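Local coordinates for angiopoietin-related protein 6 (Homo sapiens, PDB 6Y43) that probably acts as a secreted angiopoietin-like growth factor whose calcium-binding fibrinogen-like globe is likely to recognise partner molecules, at residues Glu96-Leu101 against Arg110-Gly115; Val50-Gln55 against Ala213-Arg218; Ala176-Asn181 against Val198-Phe203; Leu101-Gly106 against Gly206-Arg211. All blocks are in the same frame, centred on the assembly; numbering follows the deposited sequence.

Interaction 1: residues Glu96-Leu101 against Arg110-Gly115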
loop_
_atom_site.group_PDB
_atom_site.type_symbol
_atom_site.label_atom_id
_atom_site.label_comp_id
_atom_site.label_asym_id
_atom_site.label_seq_id
_atom_site.Cartn_x
_atom_site.Cartn_y
_atom_site.Cartn_z
ATOM N N GLU A 96 6.989 -0.752 -10.274
ATOM C CA GLU A 96 6.709 -2.051 -9.686
ATOM C C GLU A 96 6.081 -1.848 -8.314
ATOM O O GLU A 96 6.517 -0.982 -7.535
ATOM C CB GLU A 96 7.990 -2.870 -9.554
ATOM C CG GLU A 96 7.783 -4.236 -8.945
ATOM C CD GLU A 96 9.040 -5.079 -8.953
ATOM O OE1 GLU A 96 10.126 -4.540 -9.295
ATOM O OE2 GLU A 96 8.933 -6.277 -8.597
ATOM N N LEU A 97 5.046 -2.631 -8.030
ATOM C CA LEU A 97 4.450 -2.698 -6.707
ATOM C C LEU A 97 4.901 -3.962 -6.006
ATOM O O LEU A 97 4.806 -5.055 -6.581
ATOM C CB LEU A 97 2.930 -2.703 -6.809
ATOM C CG LEU A 97 2.154 -2.976 -5.533
ATOM C CD1 LEU A 97 2.252 -1.771 -4.602
ATOM C CD2 LEU A 97 0.690 -3.177 -5.911
ATOM N N LEU A 98 5.372 -3.813 -4.768
ATOM C CA LEU A 98 5.737 -4.926 -3.910
ATOM C C LEU A 98 4.825 -4.913 -2.696
ATOM O O LEU A 98 4.642 -3.867 -2.067
ATOM C CB LEU A 98 7.205 -4.811 -3.474
ATOM C CG LEU A 98 7.704 -5.833 -2.464
ATOM C CD1 LEU A 98 7.708 -7.216 -3.045
ATOM C CD2 LEU A 98 9.112 -5.438 -2.018
ATOM N N VAL A 99 4.207 -6.051 -2.396
ATOM C CA VAL A 99 3.386 -6.203 -1.202
ATOM C C VAL A 99 4.115 -7.162 -0.288
ATOM O O VAL A 99 4.482 -8.266 -0.707
ATOM C CB VAL A 99 1.970 -6.715 -1.519
ATOM C CG1 VAL A 99 1.214 -6.954 -0.252
ATOM C CG2 VAL A 99 1.217 -5.710 -2.400
ATOM N N LEU A 100 4.328 -6.747 0.949
ATOM C CA LEU A 100 5.039 -7.549 1.937
ATOM C C LEU A 100 4.059 -7.905 3.044
ATOM O O LEU A 100 3.379 -7.018 3.572
ATOM C CB LEU A 100 6.218 -6.772 2.515
ATOM C CG LEU A 100 7.307 -6.331 1.548
ATOM C CD1 LEU A 100 8.349 -5.539 2.305
ATOM C CD2 LEU A 100 7.959 -7.526 0.874
ATOM N N LEU A 101 4.004 -9.188 3.408
ATOM C CA LEU A 101 3.064 -9.687 4.397
ATOM C C LEU A 101 3.792 -10.523 5.436
ATOM O O LEU A 101 4.752 -11.229 5.114
ATOM C CB LEU A 101 1.995 -10.559 3.738
ATOM C CG LEU A 101 1.332 -9.977 2.488
ATOM C CD1 LEU A 101 0.522 -11.051 1.809
ATOM C CD2 LEU A 101 0.441 -8.783 2.889
ATOM N N ARG A 110 5.508 -12.413 -0.228
ATOM C CA ARG A 110 5.639 -11.245 -1.078
ATOM C C ARG A 110 4.860 -11.410 -2.370
ATOM O O ARG A 110 4.826 -12.498 -2.949
ATOM C CB ARG A 110 7.119 -10.979 -1.407
ATOM C CG ARG A 110 8.012 -11.034 -0.202
ATOM C CD ARG A 110 9.448 -10.704 -0.584
ATOM N NE ARG A 110 10.373 -10.895 0.530
ATOM C CZ ARG A 110 11.695 -10.855 0.408
ATOM N NH1 ARG A 110 12.235 -10.629 -0.779
ATOM N NH2 ARG A 110 12.469 -11.039 1.469
ATOM N N ALA A 111 4.273 -10.308 -2.835
ATOM C CA ALA A 111 3.631 -10.230 -4.139
ATOM C C ALA A 111 4.252 -9.070 -4.907
ATOM O O ALA A 111 4.583 -8.033 -4.317
ATOM C CB ALA A 111 2.125 -10.047 -4.023
ATOM N N HIS A 112 4.470 -9.273 -6.206
ATOM C CA HIS A 112 5.018 -8.262 -7.091
ATOM C C HIS A 112 4.082 -8.051 -8.274
ATOM O O HIS A 112 3.528 -9.018 -8.810
ATOM C CB HIS A 112 6.398 -8.659 -7.653
ATOM C CG HIS A 112 7.377 -9.128 -6.630
ATOM N ND1 HIS A 112 7.303 -10.369 -6.036
ATOM C CD2 HIS A 112 8.491 -8.539 -6.133
ATOM C CE1 HIS A 112 8.312 -10.510 -5.190
ATOM N NE2 HIS A 112 9.042 -9.412 -5.226
ATOM N N TYR A 113 3.923 -6.792 -8.684
ATOM C CA TYR A 113 3.195 -6.433 -9.898
ATOM C C TYR A 113 4.077 -5.536 -10.749
ATOM O O TYR A 113 4.533 -4.481 -10.290
ATOM C CB TYR A 113 1.861 -5.753 -9.580
ATOM C CG TYR A 113 0.988 -6.659 -8.751
ATOM C CD1 TYR A 113 1.161 -6.739 -7.383
ATOM C CD2 TYR A 113 0.047 -7.512 -9.343
ATOM C CE1 TYR A 113 0.402 -7.608 -6.619
ATOM C CE2 TYR A 113 -0.718 -8.381 -8.573
ATOM C CZ TYR A 113 -0.532 -8.433 -7.223
ATOM O OH TYR A 113 -1.263 -9.323 -6.454
ATOM N N ASP A 114 4.348 -5.977 -11.975
ATOM C CA ASP A 114 5.212 -5.249 -12.899
ATOM C C ASP A 114 4.351 -4.230 -13.629
ATOM O O ASP A 114 3.915 -4.421 -14.757
ATOM C CB ASP A 114 5.905 -6.208 -13.853
ATOM C CG ASP A 114 6.980 -7.033 -13.163
ATOM O OD1 ASP A 114 7.289 -6.770 -11.987
ATOM O OD2 ASP A 114 7.534 -7.942 -13.804
ATOM N N GLY A 115 4.101 -3.128 -12.951
ATOM C CA GLY A 115 3.186 -2.134 -13.450
ATOM C C GLY A 115 2.218 -1.802 -12.348
ATOM O O GLY A 115 1.577 -2.685 -11.780
#
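Four backbone hydrogen bonds join L97 and V99 to Y113 and A111. V99 N donates a hydrogen bond to A111 O at 2.8 Å, and A111 N answers to V99 O. L97 and Y113 exchange the other pair, with Y113 N to L97 O at 2.9 Å. Between these rungs CA-H...O contacts fill in, L98 CA to A111 O at 3.3 Å among them.

Apolar packing holds the face that carries L97, V99, A111 and Y113. L97 CD2 rests 3.9 Å from Y113 CD1, and V99 CB meets A111 CB at 4.2 Å; the Y113 hydroxyl is hydrogen-bonded to D138. The two strands, 95-102 and 108-118, form a beta hairpin within the antiparallel sheet of the fibrinogen-like globe, and the chain turns a corner at D114, the centre of an inverse gamma turn.

On the other face a CH-pi contact sets L98 CD1 over the H112 ring, 3.7 Å from its centroid. L100 CD2 lies alongside the extended arm of R110, touching CG and CD.

Among the polar groups, E96 CG is anti to the backbone N (chi1 180°) and the chain runs on extended, with OE2 at the H112 ring edge, 3.4 Å from CD2. Like-charged E96 OE2 and D114 OD1 stand 3.8 Å apart, the carboxylate planes at 89°; D114 OD1 is hydrogen-bonded to H133. E44 takes both H112 NE2 and, in a salt bridge, R110 NH1.

Interaction 2: residues Val50-Gln55 against Ala213-Arg218. With EDO (1,2-ethanediol), chain C.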
loop_
_atom_site.group_PDB
_atom_site.type_symbol
_atom_site.label_atom_id
_atom_site.label_comp_id
_atom_site.label_asym_id
_atom_site.label_seq_id
_atom_site.Cartn_x
_atom_site.Cartn_y
_atom_site.Cartn_z
ATOM N N VAL A 50 7.688 3.087 0.661
ATOM C CA VAL A 50 6.496 2.559 1.312
ATOM C C VAL A 50 5.342 3.530 1.089
ATOM O O VAL A 50 5.449 4.718 1.409
ATOM C CB VAL A 50 6.757 2.336 2.808
ATOM C CG1 VAL A 50 5.468 1.945 3.529
ATOM C CG2 VAL A 50 7.830 1.276 2.998
ATOM N N ILE A 51 4.214 3.009 0.589
ATOM C CA ILE A 51 2.995 3.807 0.438
ATOM C C ILE A 51 1.888 3.405 1.397
ATOM O O ILE A 51 0.903 4.152 1.522
ATOM C CB ILE A 51 2.460 3.790 -1.008
ATOM C CG1 ILE A 51 1.947 2.404 -1.413
ATOM C CG2 ILE A 51 3.547 4.229 -1.966
ATOM C CD1 ILE A 51 1.140 2.413 -2.680
ATOM N N GLN A 52 2.047 2.302 2.120
ATOM C CA GLN A 52 1.060 1.813 3.063
ATOM C C GLN A 52 1.781 0.869 3.996
ATOM O O GLN A 52 2.632 0.099 3.539
ATOM C CB GLN A 52 -0.070 1.062 2.351
ATOM C CG GLN A 52 -1.197 0.698 3.270
ATOM C CD GLN A 52 -1.168 -0.742 3.736
ATOM O OE1 GLN A 52 -0.178 -1.455 3.552
ATOM N NE2 GLN A 52 -2.270 -1.179 4.353
ATOM N N ARG A 53 1.471 0.941 5.291
ATOM C CA ARG A 53 2.050 -0.020 6.225
ATOM C C ARG A 53 1.130 -0.215 7.412
ATOM O O ARG A 53 0.617 0.762 7.979
ATOM C CB ARG A 53 3.427 0.421 6.730
ATOM C CG ARG A 53 4.070 -0.608 7.629
ATOM C CD ARG A 53 5.575 -0.326 7.786
ATOM N NE ARG A 53 5.786 1.050 8.192
ATOM C CZ ARG A 53 6.907 1.740 8.010
ATOM N NH1 ARG A 53 7.953 1.191 7.425
ATOM N NH2 ARG A 53 6.958 2.989 8.412
ATOM N N ARG A 54 0.942 -1.478 7.783
ATOM C CA ARG A 54 0.242 -1.893 8.990
ATOM C C ARG A 54 1.169 -2.726 9.863
ATOM O O ARG A 54 1.882 -3.591 9.353
ATOM C CB ARG A 54 -0.955 -2.780 8.678
ATOM C CG ARG A 54 -1.881 -2.318 7.564
ATOM C CD ARG A 54 -2.427 -0.947 7.868
ATOM N NE ARG A 54 -3.313 -0.894 9.029
ATOM C CZ ARG A 54 -4.602 -1.209 9.017
ATOM N NH1 ARG A 54 -5.171 -1.655 7.908
ATOM N NH2 ARG A 54 -5.342 -1.083 10.116
ATOM N N GLN A 55 1.106 -2.528 11.178
ATOM C CA GLN A 55 2.011 -3.291 12.031
ATOM C C GLN A 55 1.630 -3.288 13.504
ATOM O O GLN A 55 2.154 -4.107 14.271
ATOM C CB GLN A 55 3.443 -2.772 11.890
ATOM C CG GLN A 55 3.624 -1.328 12.385
ATOM C CD GLN A 55 5.010 -0.770 12.089
ATOM O OE1 GLN A 55 5.632 -1.128 11.090
ATOM N NE2 GLN A 55 5.506 0.080 12.972
ATOM N N ALA A 213 1.755 -5.764 7.269
ATOM C CA ALA A 213 1.480 -5.654 5.848
ATOM C C ALA A 213 2.048 -4.337 5.356
ATOM O O ALA A 213 2.025 -3.347 6.082
ATOM C CB ALA A 213 -0.016 -5.723 5.558
ATOM N N ALA A 214 2.565 -4.318 4.133
ATOM C CA ALA A 214 3.016 -3.049 3.573
ATOM C C ALA A 214 2.967 -3.117 2.060
ATOM O O ALA A 214 3.058 -4.192 1.469
ATOM C CB ALA A 214 4.447 -2.693 4.020
ATOM N N MET A 215 2.781 -1.959 1.447
ATOM C CA MET A 215 2.743 -1.792 0.007
ATOM C C MET A 215 3.849 -0.821 -0.366
ATOM O O MET A 215 3.968 0.252 0.245
ATOM C CB MET A 215 1.391 -1.258 -0.462
ATOM C CG MET A 215 0.222 -2.089 0.030
ATOM S SD MET A 215 -1.401 -1.436 -0.446
ATOM C CE MET A 215 -1.427 -1.724 -2.222
ATOM N N LEU A 216 4.685 -1.204 -1.329
ATOM C CA LEU A 216 5.860 -0.397 -1.655
ATOM C C LEU A 216 5.977 -0.274 -3.169
ATOM O O LEU A 216 5.578 -1.172 -3.902
ATOM C CB LEU A 216 7.131 -1.014 -1.066
ATOM C CG LEU A 216 7.048 -1.510 0.396
ATOM C CD1 LEU A 216 6.475 -2.890 0.479
ATOM C CD2 LEU A 216 8.444 -1.447 0.906
ATOM N N ILE A 217 6.530 0.846 -3.643
ATOM C CA ILE A 217 6.734 1.021 -5.073
ATOM C C ILE A 217 8.159 1.473 -5.380
ATOM O O ILE A 217 8.865 2.044 -4.545
ATOM C CB ILE A 217 5.710 2.009 -5.673
ATOM C CG1 ILE A 217 5.860 3.379 -5.017
ATOM C CG2 ILE A 217 4.318 1.444 -5.528
ATOM C CD1 ILE A 217 4.958 4.434 -5.666
ATOM N N ARG A 218 8.579 1.196 -6.614
ATOM C CA ARG A 218 9.901 1.495 -7.122
ATOM C C ARG A 218 9.773 1.678 -8.619
ATOM O O ARG A 218 8.981 0.963 -9.255
ATOM C CB ARG A 218 10.865 0.353 -6.793
ATOM C CG ARG A 218 12.311 0.507 -7.230
ATOM C CD ARG A 218 13.126 -0.642 -6.641
ATOM N NE ARG A 218 12.965 -1.928 -7.340
ATOM C CZ ARG A 218 13.624 -3.035 -6.998
ATOM N NH1 ARG A 218 14.481 -3.037 -5.978
ATOM N NH2 ARG A 218 13.417 -4.160 -7.664
HETATM C C1 EDO C . 9.084 1.099 11.112
HETATM O O1 EDO C . 8.236 1.244 12.263
HETATM C C2 EDO C . 9.280 -0.376 10.796
HETATM O O2 EDO C . 8.031 -0.869 10.306
#
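Of the R53 side chain, CG comes near A214 CB; its guanidinium is carried away from the partner strand and has O2 of the ethanediol over one face, 3.2 Å above the plane and toward the rim. The same diol, probably from the crystallisation liquor, is held by the Q55 amide, whose NE2 donates to O1 at 3.1 Å, and by D76. W38 makes a cation-pi contact with R53, and R53 NH2 bonds to G77.

The Q52 amide is tucked in on the face shared with M215. The chain bends at chi2 (-100°), which turns CD aside; OE1 lies 3.6 Å from M215 CG, buried and with no polar partner in the model, while NE2 bonds to N181.

The register slips by one residue here: I51 and Q52 together sit opposite the single residue M215, which makes a classic beta bulge. M215 O takes I51 N at 2.8 Å and Q52 N only weakly at 3.4 Å. Beyond the bulge regular antiparallel pairing resumes, with R54 N to A213 O at 2.7 Å. I51 CG1, set between the backbone N and carbonyl carbon (chi1 67°), leans on M215 CB, and I51 CG2 meets I217 CG1 at 3.9 Å. V50 CG2 presses L216 CD2 at a tight 3.5 Å.

Strand 212-219 thus runs between 48-54 and 95-102, while 48-54 also pairs with strands 33-40 and 79-80.

Interaction 3: residues Ala176-Asn181 against Val198-Phe203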
loop_
_atom_site.group_PDB
_atom_site.type_symbol
_atom_site.label_atom_id
_atom_site.label_comp_id
_atom_site.label_asym_id
_atom_site.label_seq_id
_atom_site.Cartn_x
_atom_site.Cartn_y
_atom_site.Cartn_z
ATOM N N ALA A 176 -13.634 -8.510 -1.769
ATOM C CA ALA A 176 -12.183 -8.420 -1.826
ATOM C C ALA A 176 -11.465 -9.755 -1.694
ATOM O O ALA A 176 -11.815 -10.609 -0.870
ATOM C CB ALA A 176 -11.636 -7.481 -0.737
ATOM N N HIS A 177 -10.401 -9.861 -2.472
ATOM C CA HIS A 177 -9.366 -10.856 -2.244
ATOM C C HIS A 177 -8.291 -10.363 -1.279
ATOM O O HIS A 177 -7.585 -11.185 -0.695
ATOM C CB HIS A 177 -8.746 -11.254 -3.578
ATOM C CG HIS A 177 -9.644 -12.118 -4.411
ATOM N ND1 HIS A 177 -9.252 -12.660 -5.610
ATOM C CD2 HIS A 177 -10.936 -12.488 -4.231
ATOM C CE1 HIS A 177 -10.253 -13.360 -6.121
ATOM N NE2 HIS A 177 -11.282 -13.276 -5.298
ATOM N N SER A 178 -8.141 -9.051 -1.110
ATOM C CA SER A 178 -7.187 -8.488 -0.167
ATOM C C SER A 178 -7.835 -7.290 0.507
ATOM O O SER A 178 -8.671 -6.616 -0.089
ATOM C CB SER A 178 -5.892 -8.073 -0.862
ATOM O OG SER A 178 -6.099 -7.301 -2.014
ATOM N N ASN A 179 -7.469 -7.036 1.765
ATOM C CA ASN A 179 -8.117 -5.972 2.523
ATOM C C ASN A 179 -7.076 -5.322 3.424
ATOM O O ASN A 179 -7.235 -5.231 4.635
ATOM C CB ASN A 179 -9.286 -6.526 3.332
ATOM C CG ASN A 179 -10.149 -5.450 3.961
ATOM O OD1 ASN A 179 -10.465 -4.447 3.328
ATOM N ND2 ASN A 179 -10.549 -5.673 5.217
ATOM N N LEU A 180 -6.008 -4.825 2.808
ATOM C CA LEU A 180 -4.866 -4.405 3.610
ATOM C C LEU A 180 -5.143 -3.140 4.400
ATOM O O LEU A 180 -4.413 -2.868 5.357
ATOM C CB LEU A 180 -3.627 -4.215 2.744
ATOM C CG LEU A 180 -3.151 -5.470 1.996
ATOM C CD1 LEU A 180 -1.856 -5.179 1.293
ATOM C CD2 LEU A 180 -3.041 -6.679 2.923
ATOM N N ASN A 181 -6.184 -2.374 4.057
ATOM C CA ASN A 181 -6.557 -1.208 4.844
ATOM C C ASN A 181 -7.665 -1.505 5.850
ATOM O O ASN A 181 -8.289 -0.577 6.366
ATOM C CB ASN A 181 -6.952 -0.052 3.931
ATOM C CG ASN A 181 -5.767 0.549 3.216
ATOM O OD1 ASN A 181 -4.610 0.380 3.633
ATOM N ND2 ASN A 181 -6.039 1.274 2.149
ATOM N N VAL A 198 -6.948 -7.449 8.157
ATOM C CA VAL A 198 -5.888 -7.150 7.205
ATOM C C VAL A 198 -5.506 -8.452 6.519
ATOM O O VAL A 198 -4.637 -9.189 7.005
ATOM C CB VAL A 198 -4.673 -6.521 7.906
ATOM C CG1 VAL A 198 -3.566 -6.313 6.918
ATOM C CG2 VAL A 198 -5.039 -5.218 8.625
ATOM N N TYR A 199 -6.174 -8.768 5.404
ATOM C CA TYR A 199 -6.067 -10.104 4.837
ATOM C C TYR A 199 -5.645 -10.128 3.378
ATOM O O TYR A 199 -5.714 -9.150 2.638
ATOM C CB TYR A 199 -7.380 -10.884 5.019
ATOM C CG TYR A 199 -8.590 -10.560 4.131
ATOM C CD1 TYR A 199 -8.637 -10.954 2.791
ATOM C CD2 TYR A 199 -9.714 -9.959 4.666
ATOM C CE1 TYR A 199 -9.784 -10.711 1.992
ATOM C CE2 TYR A 199 -10.857 -9.714 3.886
ATOM C CZ TYR A 199 -10.881 -10.091 2.555
ATOM O OH TYR A 199 -12.019 -9.883 1.788
ATOM N N TRP A 200 -5.152 -11.305 3.010
ATOM C CA TRP A 200 -4.663 -11.623 1.675
ATOM C C TRP A 200 -5.162 -13.040 1.415
ATOM O O TRP A 200 -4.773 -13.982 2.112
ATOM C CB TRP A 200 -3.140 -11.530 1.628
ATOM C CG TRP A 200 -2.523 -11.512 0.277
ATOM C CD1 TRP A 200 -2.022 -12.578 -0.404
ATOM C CD2 TRP A 200 -2.306 -10.361 -0.563
ATOM N NE1 TRP A 200 -1.509 -12.175 -1.608
ATOM C CE2 TRP A 200 -1.664 -10.824 -1.737
ATOM C CE3 TRP A 200 -2.593 -8.998 -0.443
ATOM C CZ2 TRP A 200 -1.309 -9.972 -2.779
ATOM C CZ3 TRP A 200 -2.241 -8.150 -1.481
ATOM C CH2 TRP A 200 -1.606 -8.642 -2.640
ATOM N N ALA A 201 -6.099 -13.185 0.479
ATOM C CA ALA A 201 -6.806 -14.456 0.348
ATOM C C ALA A 201 -5.853 -15.636 0.210
ATOM O O ALA A 201 -6.091 -16.705 0.777
ATOM C CB ALA A 201 -7.738 -14.421 -0.858
ATOM N N GLU A 202 -4.807 -15.488 -0.591
ATOM C CA GLU A 202 -3.933 -16.609 -0.886
ATOM C C GLU A 202 -2.780 -16.743 0.109
ATOM O O GLU A 202 -1.896 -17.595 -0.090
ATOM C CB GLU A 202 -3.401 -16.478 -2.319
ATOM C CG GLU A 202 -3.439 -17.806 -3.066
ATOM C CD GLU A 202 -2.853 -17.731 -4.461
ATOM O OE1 GLU A 202 -3.366 -16.883 -5.260
ATOM O OE2 GLU A 202 -1.896 -18.535 -4.724
ATOM N N PHE A 203 -2.762 -15.925 1.178
ATOM C CA PHE A 203 -1.765 -16.062 2.250
ATOM C C PHE A 203 -2.482 -15.896 3.584
ATOM O O PHE A 203 -2.608 -14.766 4.076
ATOM C CB PHE A 203 -0.630 -15.066 2.114
ATOM C CG PHE A 203 0.433 -15.209 3.169
ATOM C CD1 PHE A 203 1.221 -16.351 3.238
ATOM C CD2 PHE A 203 0.661 -14.200 4.076
ATOM C CE1 PHE A 203 2.201 -16.463 4.208
ATOM C CE2 PHE A 203 1.652 -14.305 5.030
ATOM C CZ PHE A 203 2.411 -15.440 5.106
#
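S178 and W200 bridge two irregular loop segments by their backbones, in the long, mostly coiled region between helix 162-166 and strand 212-219 of the fibrinogen-like globe. A201 N donates to H177 O at 2.8 Å, and N179 N to Y199 O at 2.9 Å.

Y199 has more of its surface covered by the other segment than any other residue here. Its CG is set between the backbone N and the carbonyl carbon (chi1 75°), and from there the ring offers one face to N179 CB, 3.8 Å from the centroid. A176 O lies in the ring plane at the edge, 2.8 Å from Y199 OH, which also meets Q166. An alanine in place of Y199 would probably leave N179 CB without its ring and A176 O and Q166 without the hydroxyl.

S178 CB touches W200 CE3 at 3.5 Å, and L180 CD1 meets W200 CZ3 at 4.1 Å. Beyond the loops, W200 packs on V99 and L101 of strand 95-102 and on A111 and Y113 of strand 108-118, while L180 lies against A213 and M215 of strand 212-219.

Interaction 4: residues Leu101-Gly106 against Gly206-Arg211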
loop_
_atom_site.group_PDB
_atom_site.type_symbol
_atom_site.label_atom_id
_atom_site.label_comp_id
_atom_site.label_asym_id
_atom_site.label_seq_id
_atom_site.Cartn_x
_atom_site.Cartn_y
_atom_site.Cartn_z
ATOM N N LEU A 101 4.004 -9.188 3.408
ATOM C CA LEU A 101 3.064 -9.687 4.397
ATOM C C LEU A 101 3.792 -10.523 5.436
ATOM O O LEU A 101 4.752 -11.229 5.114
ATOM C CB LEU A 101 1.995 -10.559 3.738
ATOM C CG LEU A 101 1.332 -9.977 2.488
ATOM C CD1 LEU A 101 0.522 -11.051 1.809
ATOM C CD2 LEU A 101 0.441 -8.783 2.889
ATOM N N GLU A 102 3.301 -10.474 6.676
ATOM C CA GLU A 102 3.782 -11.368 7.725
ATOM C C GLU A 102 2.609 -11.813 8.585
ATOM O O GLU A 102 1.830 -10.972 9.053
ATOM C CB GLU A 102 4.838 -10.677 8.599
ATOM C CG GLU A 102 5.477 -11.521 9.679
ATOM C CD GLU A 102 6.490 -10.739 10.519
ATOM O OE1 GLU A 102 7.012 -9.704 10.019
ATOM O OE2 GLU A 102 6.758 -11.147 11.686
ATOM N N ASP A 103 2.540 -13.121 8.849
ATOM C CA ASP A 103 1.524 -13.662 9.738
ATOM C C ASP A 103 2.043 -13.721 11.172
ATOM O O ASP A 103 3.185 -13.353 11.480
ATOM C CB ASP A 103 0.994 -15.007 9.221
ATOM C CG ASP A 103 1.918 -16.207 9.456
ATOM O OD1 ASP A 103 2.906 -16.147 10.223
ATOM O OD2 ASP A 103 1.609 -17.257 8.827
ATOM N N TRP A 104 1.154 -14.110 12.082
ATOM C CA TRP A 104 1.479 -14.075 13.499
ATOM C C TRP A 104 2.389 -15.225 13.914
ATOM O O TRP A 104 2.852 -15.247 15.057
ATOM C CB TRP A 104 0.201 -14.059 14.337
ATOM C CG TRP A 104 -0.490 -12.725 14.252
ATOM C CD1 TRP A 104 -1.384 -12.325 13.303
ATOM C CD2 TRP A 104 -0.323 -11.611 15.139
ATOM N NE1 TRP A 104 -1.784 -11.029 13.538
ATOM C CE2 TRP A 104 -1.155 -10.571 14.666
ATOM C CE3 TRP A 104 0.455 -11.388 16.283
ATOM C CZ2 TRP A 104 -1.234 -9.329 15.300
ATOM C CZ3 TRP A 104 0.376 -10.158 16.918
ATOM C CH2 TRP A 104 -0.456 -9.138 16.418
ATOM N N GLY A 105 2.668 -16.151 13.017
ATOM C CA GLY A 105 3.668 -17.158 13.265
ATOM C C GLY A 105 5.025 -16.801 12.726
ATOM O O GLY A 105 5.946 -17.617 12.817
ATOM N N GLY A 106 5.181 -15.611 12.147
ATOM C CA GLY A 106 6.457 -15.194 11.610
ATOM C C GLY A 106 6.716 -15.549 10.166
ATOM O O GLY A 106 7.798 -15.215 9.655
ATOM N N GLY A 206 -9.089 -15.138 4.005
ATOM C CA GLY A 206 -9.969 -14.035 4.304
ATOM C C GLY A 206 -10.447 -13.962 5.742
ATOM O O GLY A 206 -10.991 -12.927 6.130
ATOM N N ALA A 207 -10.285 -15.022 6.530
ATOM C CA ALA A 207 -10.708 -14.995 7.926
ATOM C C ALA A 207 -9.559 -14.675 8.869
ATOM O O ALA A 207 -9.724 -14.786 10.084
ATOM C CB ALA A 207 -11.335 -16.335 8.322
ATOM N N TYR A 208 -8.398 -14.309 8.326
ATOM C CA TYR A 208 -7.178 -14.063 9.078
ATOM C C TYR A 208 -6.866 -12.579 9.078
ATOM O O TYR A 208 -7.246 -11.856 8.164
ATOM C CB TYR A 208 -5.997 -14.838 8.464
ATOM C CG TYR A 208 -4.770 -14.987 9.345
ATOM C CD1 TYR A 208 -4.668 -16.029 10.267
ATOM C CD2 TYR A 208 -3.700 -14.118 9.226
ATOM C CE1 TYR A 208 -3.543 -16.177 11.053
ATOM C CE2 TYR A 208 -2.563 -14.258 10.028
ATOM C CZ TYR A 208 -2.500 -15.285 10.927
ATOM O OH TYR A 208 -1.356 -15.408 11.694
ATOM N N SER A 209 -6.160 -12.127 10.110
ATOM C CA SER A 209 -5.657 -10.760 10.168
ATOM C C SER A 209 -4.140 -10.796 10.282
ATOM O O SER A 209 -3.600 -11.300 11.274
ATOM C CB SER A 209 -6.256 -10.003 11.352
ATOM O OG SER A 209 -5.945 -8.626 11.248
ATOM N N LEU A 210 -3.455 -10.259 9.281
ATOM C CA LEU A 210 -2.010 -10.375 9.253
ATOM C C LEU A 210 -1.356 -9.445 10.271
ATOM O O LEU A 210 -1.870 -8.369 10.587
ATOM C CB LEU A 210 -1.496 -10.088 7.852
ATOM C CG LEU A 210 -1.911 -11.122 6.811
ATOM C CD1 LEU A 210 -1.837 -10.522 5.402
ATOM C CD2 LEU A 210 -1.037 -12.389 6.896
ATOM N N ARG A 211 -0.207 -9.885 10.787
ATOM C CA ARG A 211 0.517 -9.091 11.781
ATOM C C ARG A 211 1.148 -7.846 11.164
ATOM O O ARG A 211 1.157 -6.780 11.781
ATOM C CB ARG A 211 1.587 -9.942 12.456
ATOM C CG ARG A 211 2.380 -9.167 13.484
ATOM C CD ARG A 211 3.171 -10.104 14.387
ATOM N NE ARG A 211 4.259 -10.791 13.702
ATOM C CZ ARG A 211 4.968 -11.790 14.238
ATOM N NH1 ARG A 211 5.937 -12.346 13.540
ATOM N NH2 ARG A 211 4.714 -12.230 15.475
HETATM O O HOH W 1 -3.647 -8.255 12.519
#
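W104 lies in the type I turn D103-G106, which follows strand 95-102, and its indole spreads over the arm of R211. The contact is CH-pi: R211 CB stands 3.6 Å from the centroid of the five-membered ring, only 9° off the normal, and CD continues over CE3. R211 CG, anti to the backbone N (chi1 179°), keeps the arm against the indole, 4.0 Å from W104 CE2.

The salt bridge is E102 OE2 to R211 NH1, modelled at 2.4 Å, a length too short to trust; NE adds a weak bond to the same oxygen. Carboxylate and guanidinium planes stand 89° apart, and D103 O lies over one guanidinium face. E102 OE1 has its own mate in K212, as D103 has in R204.

Apolar contact adds L101 CD2 against L210 CD1 at 3.8 Å.

Hydrogen bonds complete the join. W104 N donates to Y208 OH at 2.9 Å, and W104 NE1 weakly to S209 O at 2.9 Å. An alanine in place of W104 would probably leave the R211 arm without its aromatic cover and S209 O without the indole N-H. One water joins S209 OG at 2.7 Å and donates to L210 O at 2.6 Å.

Interactions 1 and 2 are neighbours in one sheet, their centres 10 Å apart: strand 95-102 pairs with strand 212-219, where L98 O probably accepts a hydrogen bond from L216 N at 2.8 Å. Interaction 3 joins two loop segments, its centre about 13 Å from that of interaction 1, and W200 CG touches L101 CD1 at 3.4 Å. It reaches interaction 2 where Q52 NE2 meets N181 OD1 at 2.9 Å. Interaction 4 shares L101 with interaction 1; its centre is about 10 Å from that of interaction 3, and L210 N and V198 O are probably hydrogen-bonded at 2.8 Å. The calcium site of D154, D156, Y158 and G160 takes in no residue of the four contacts.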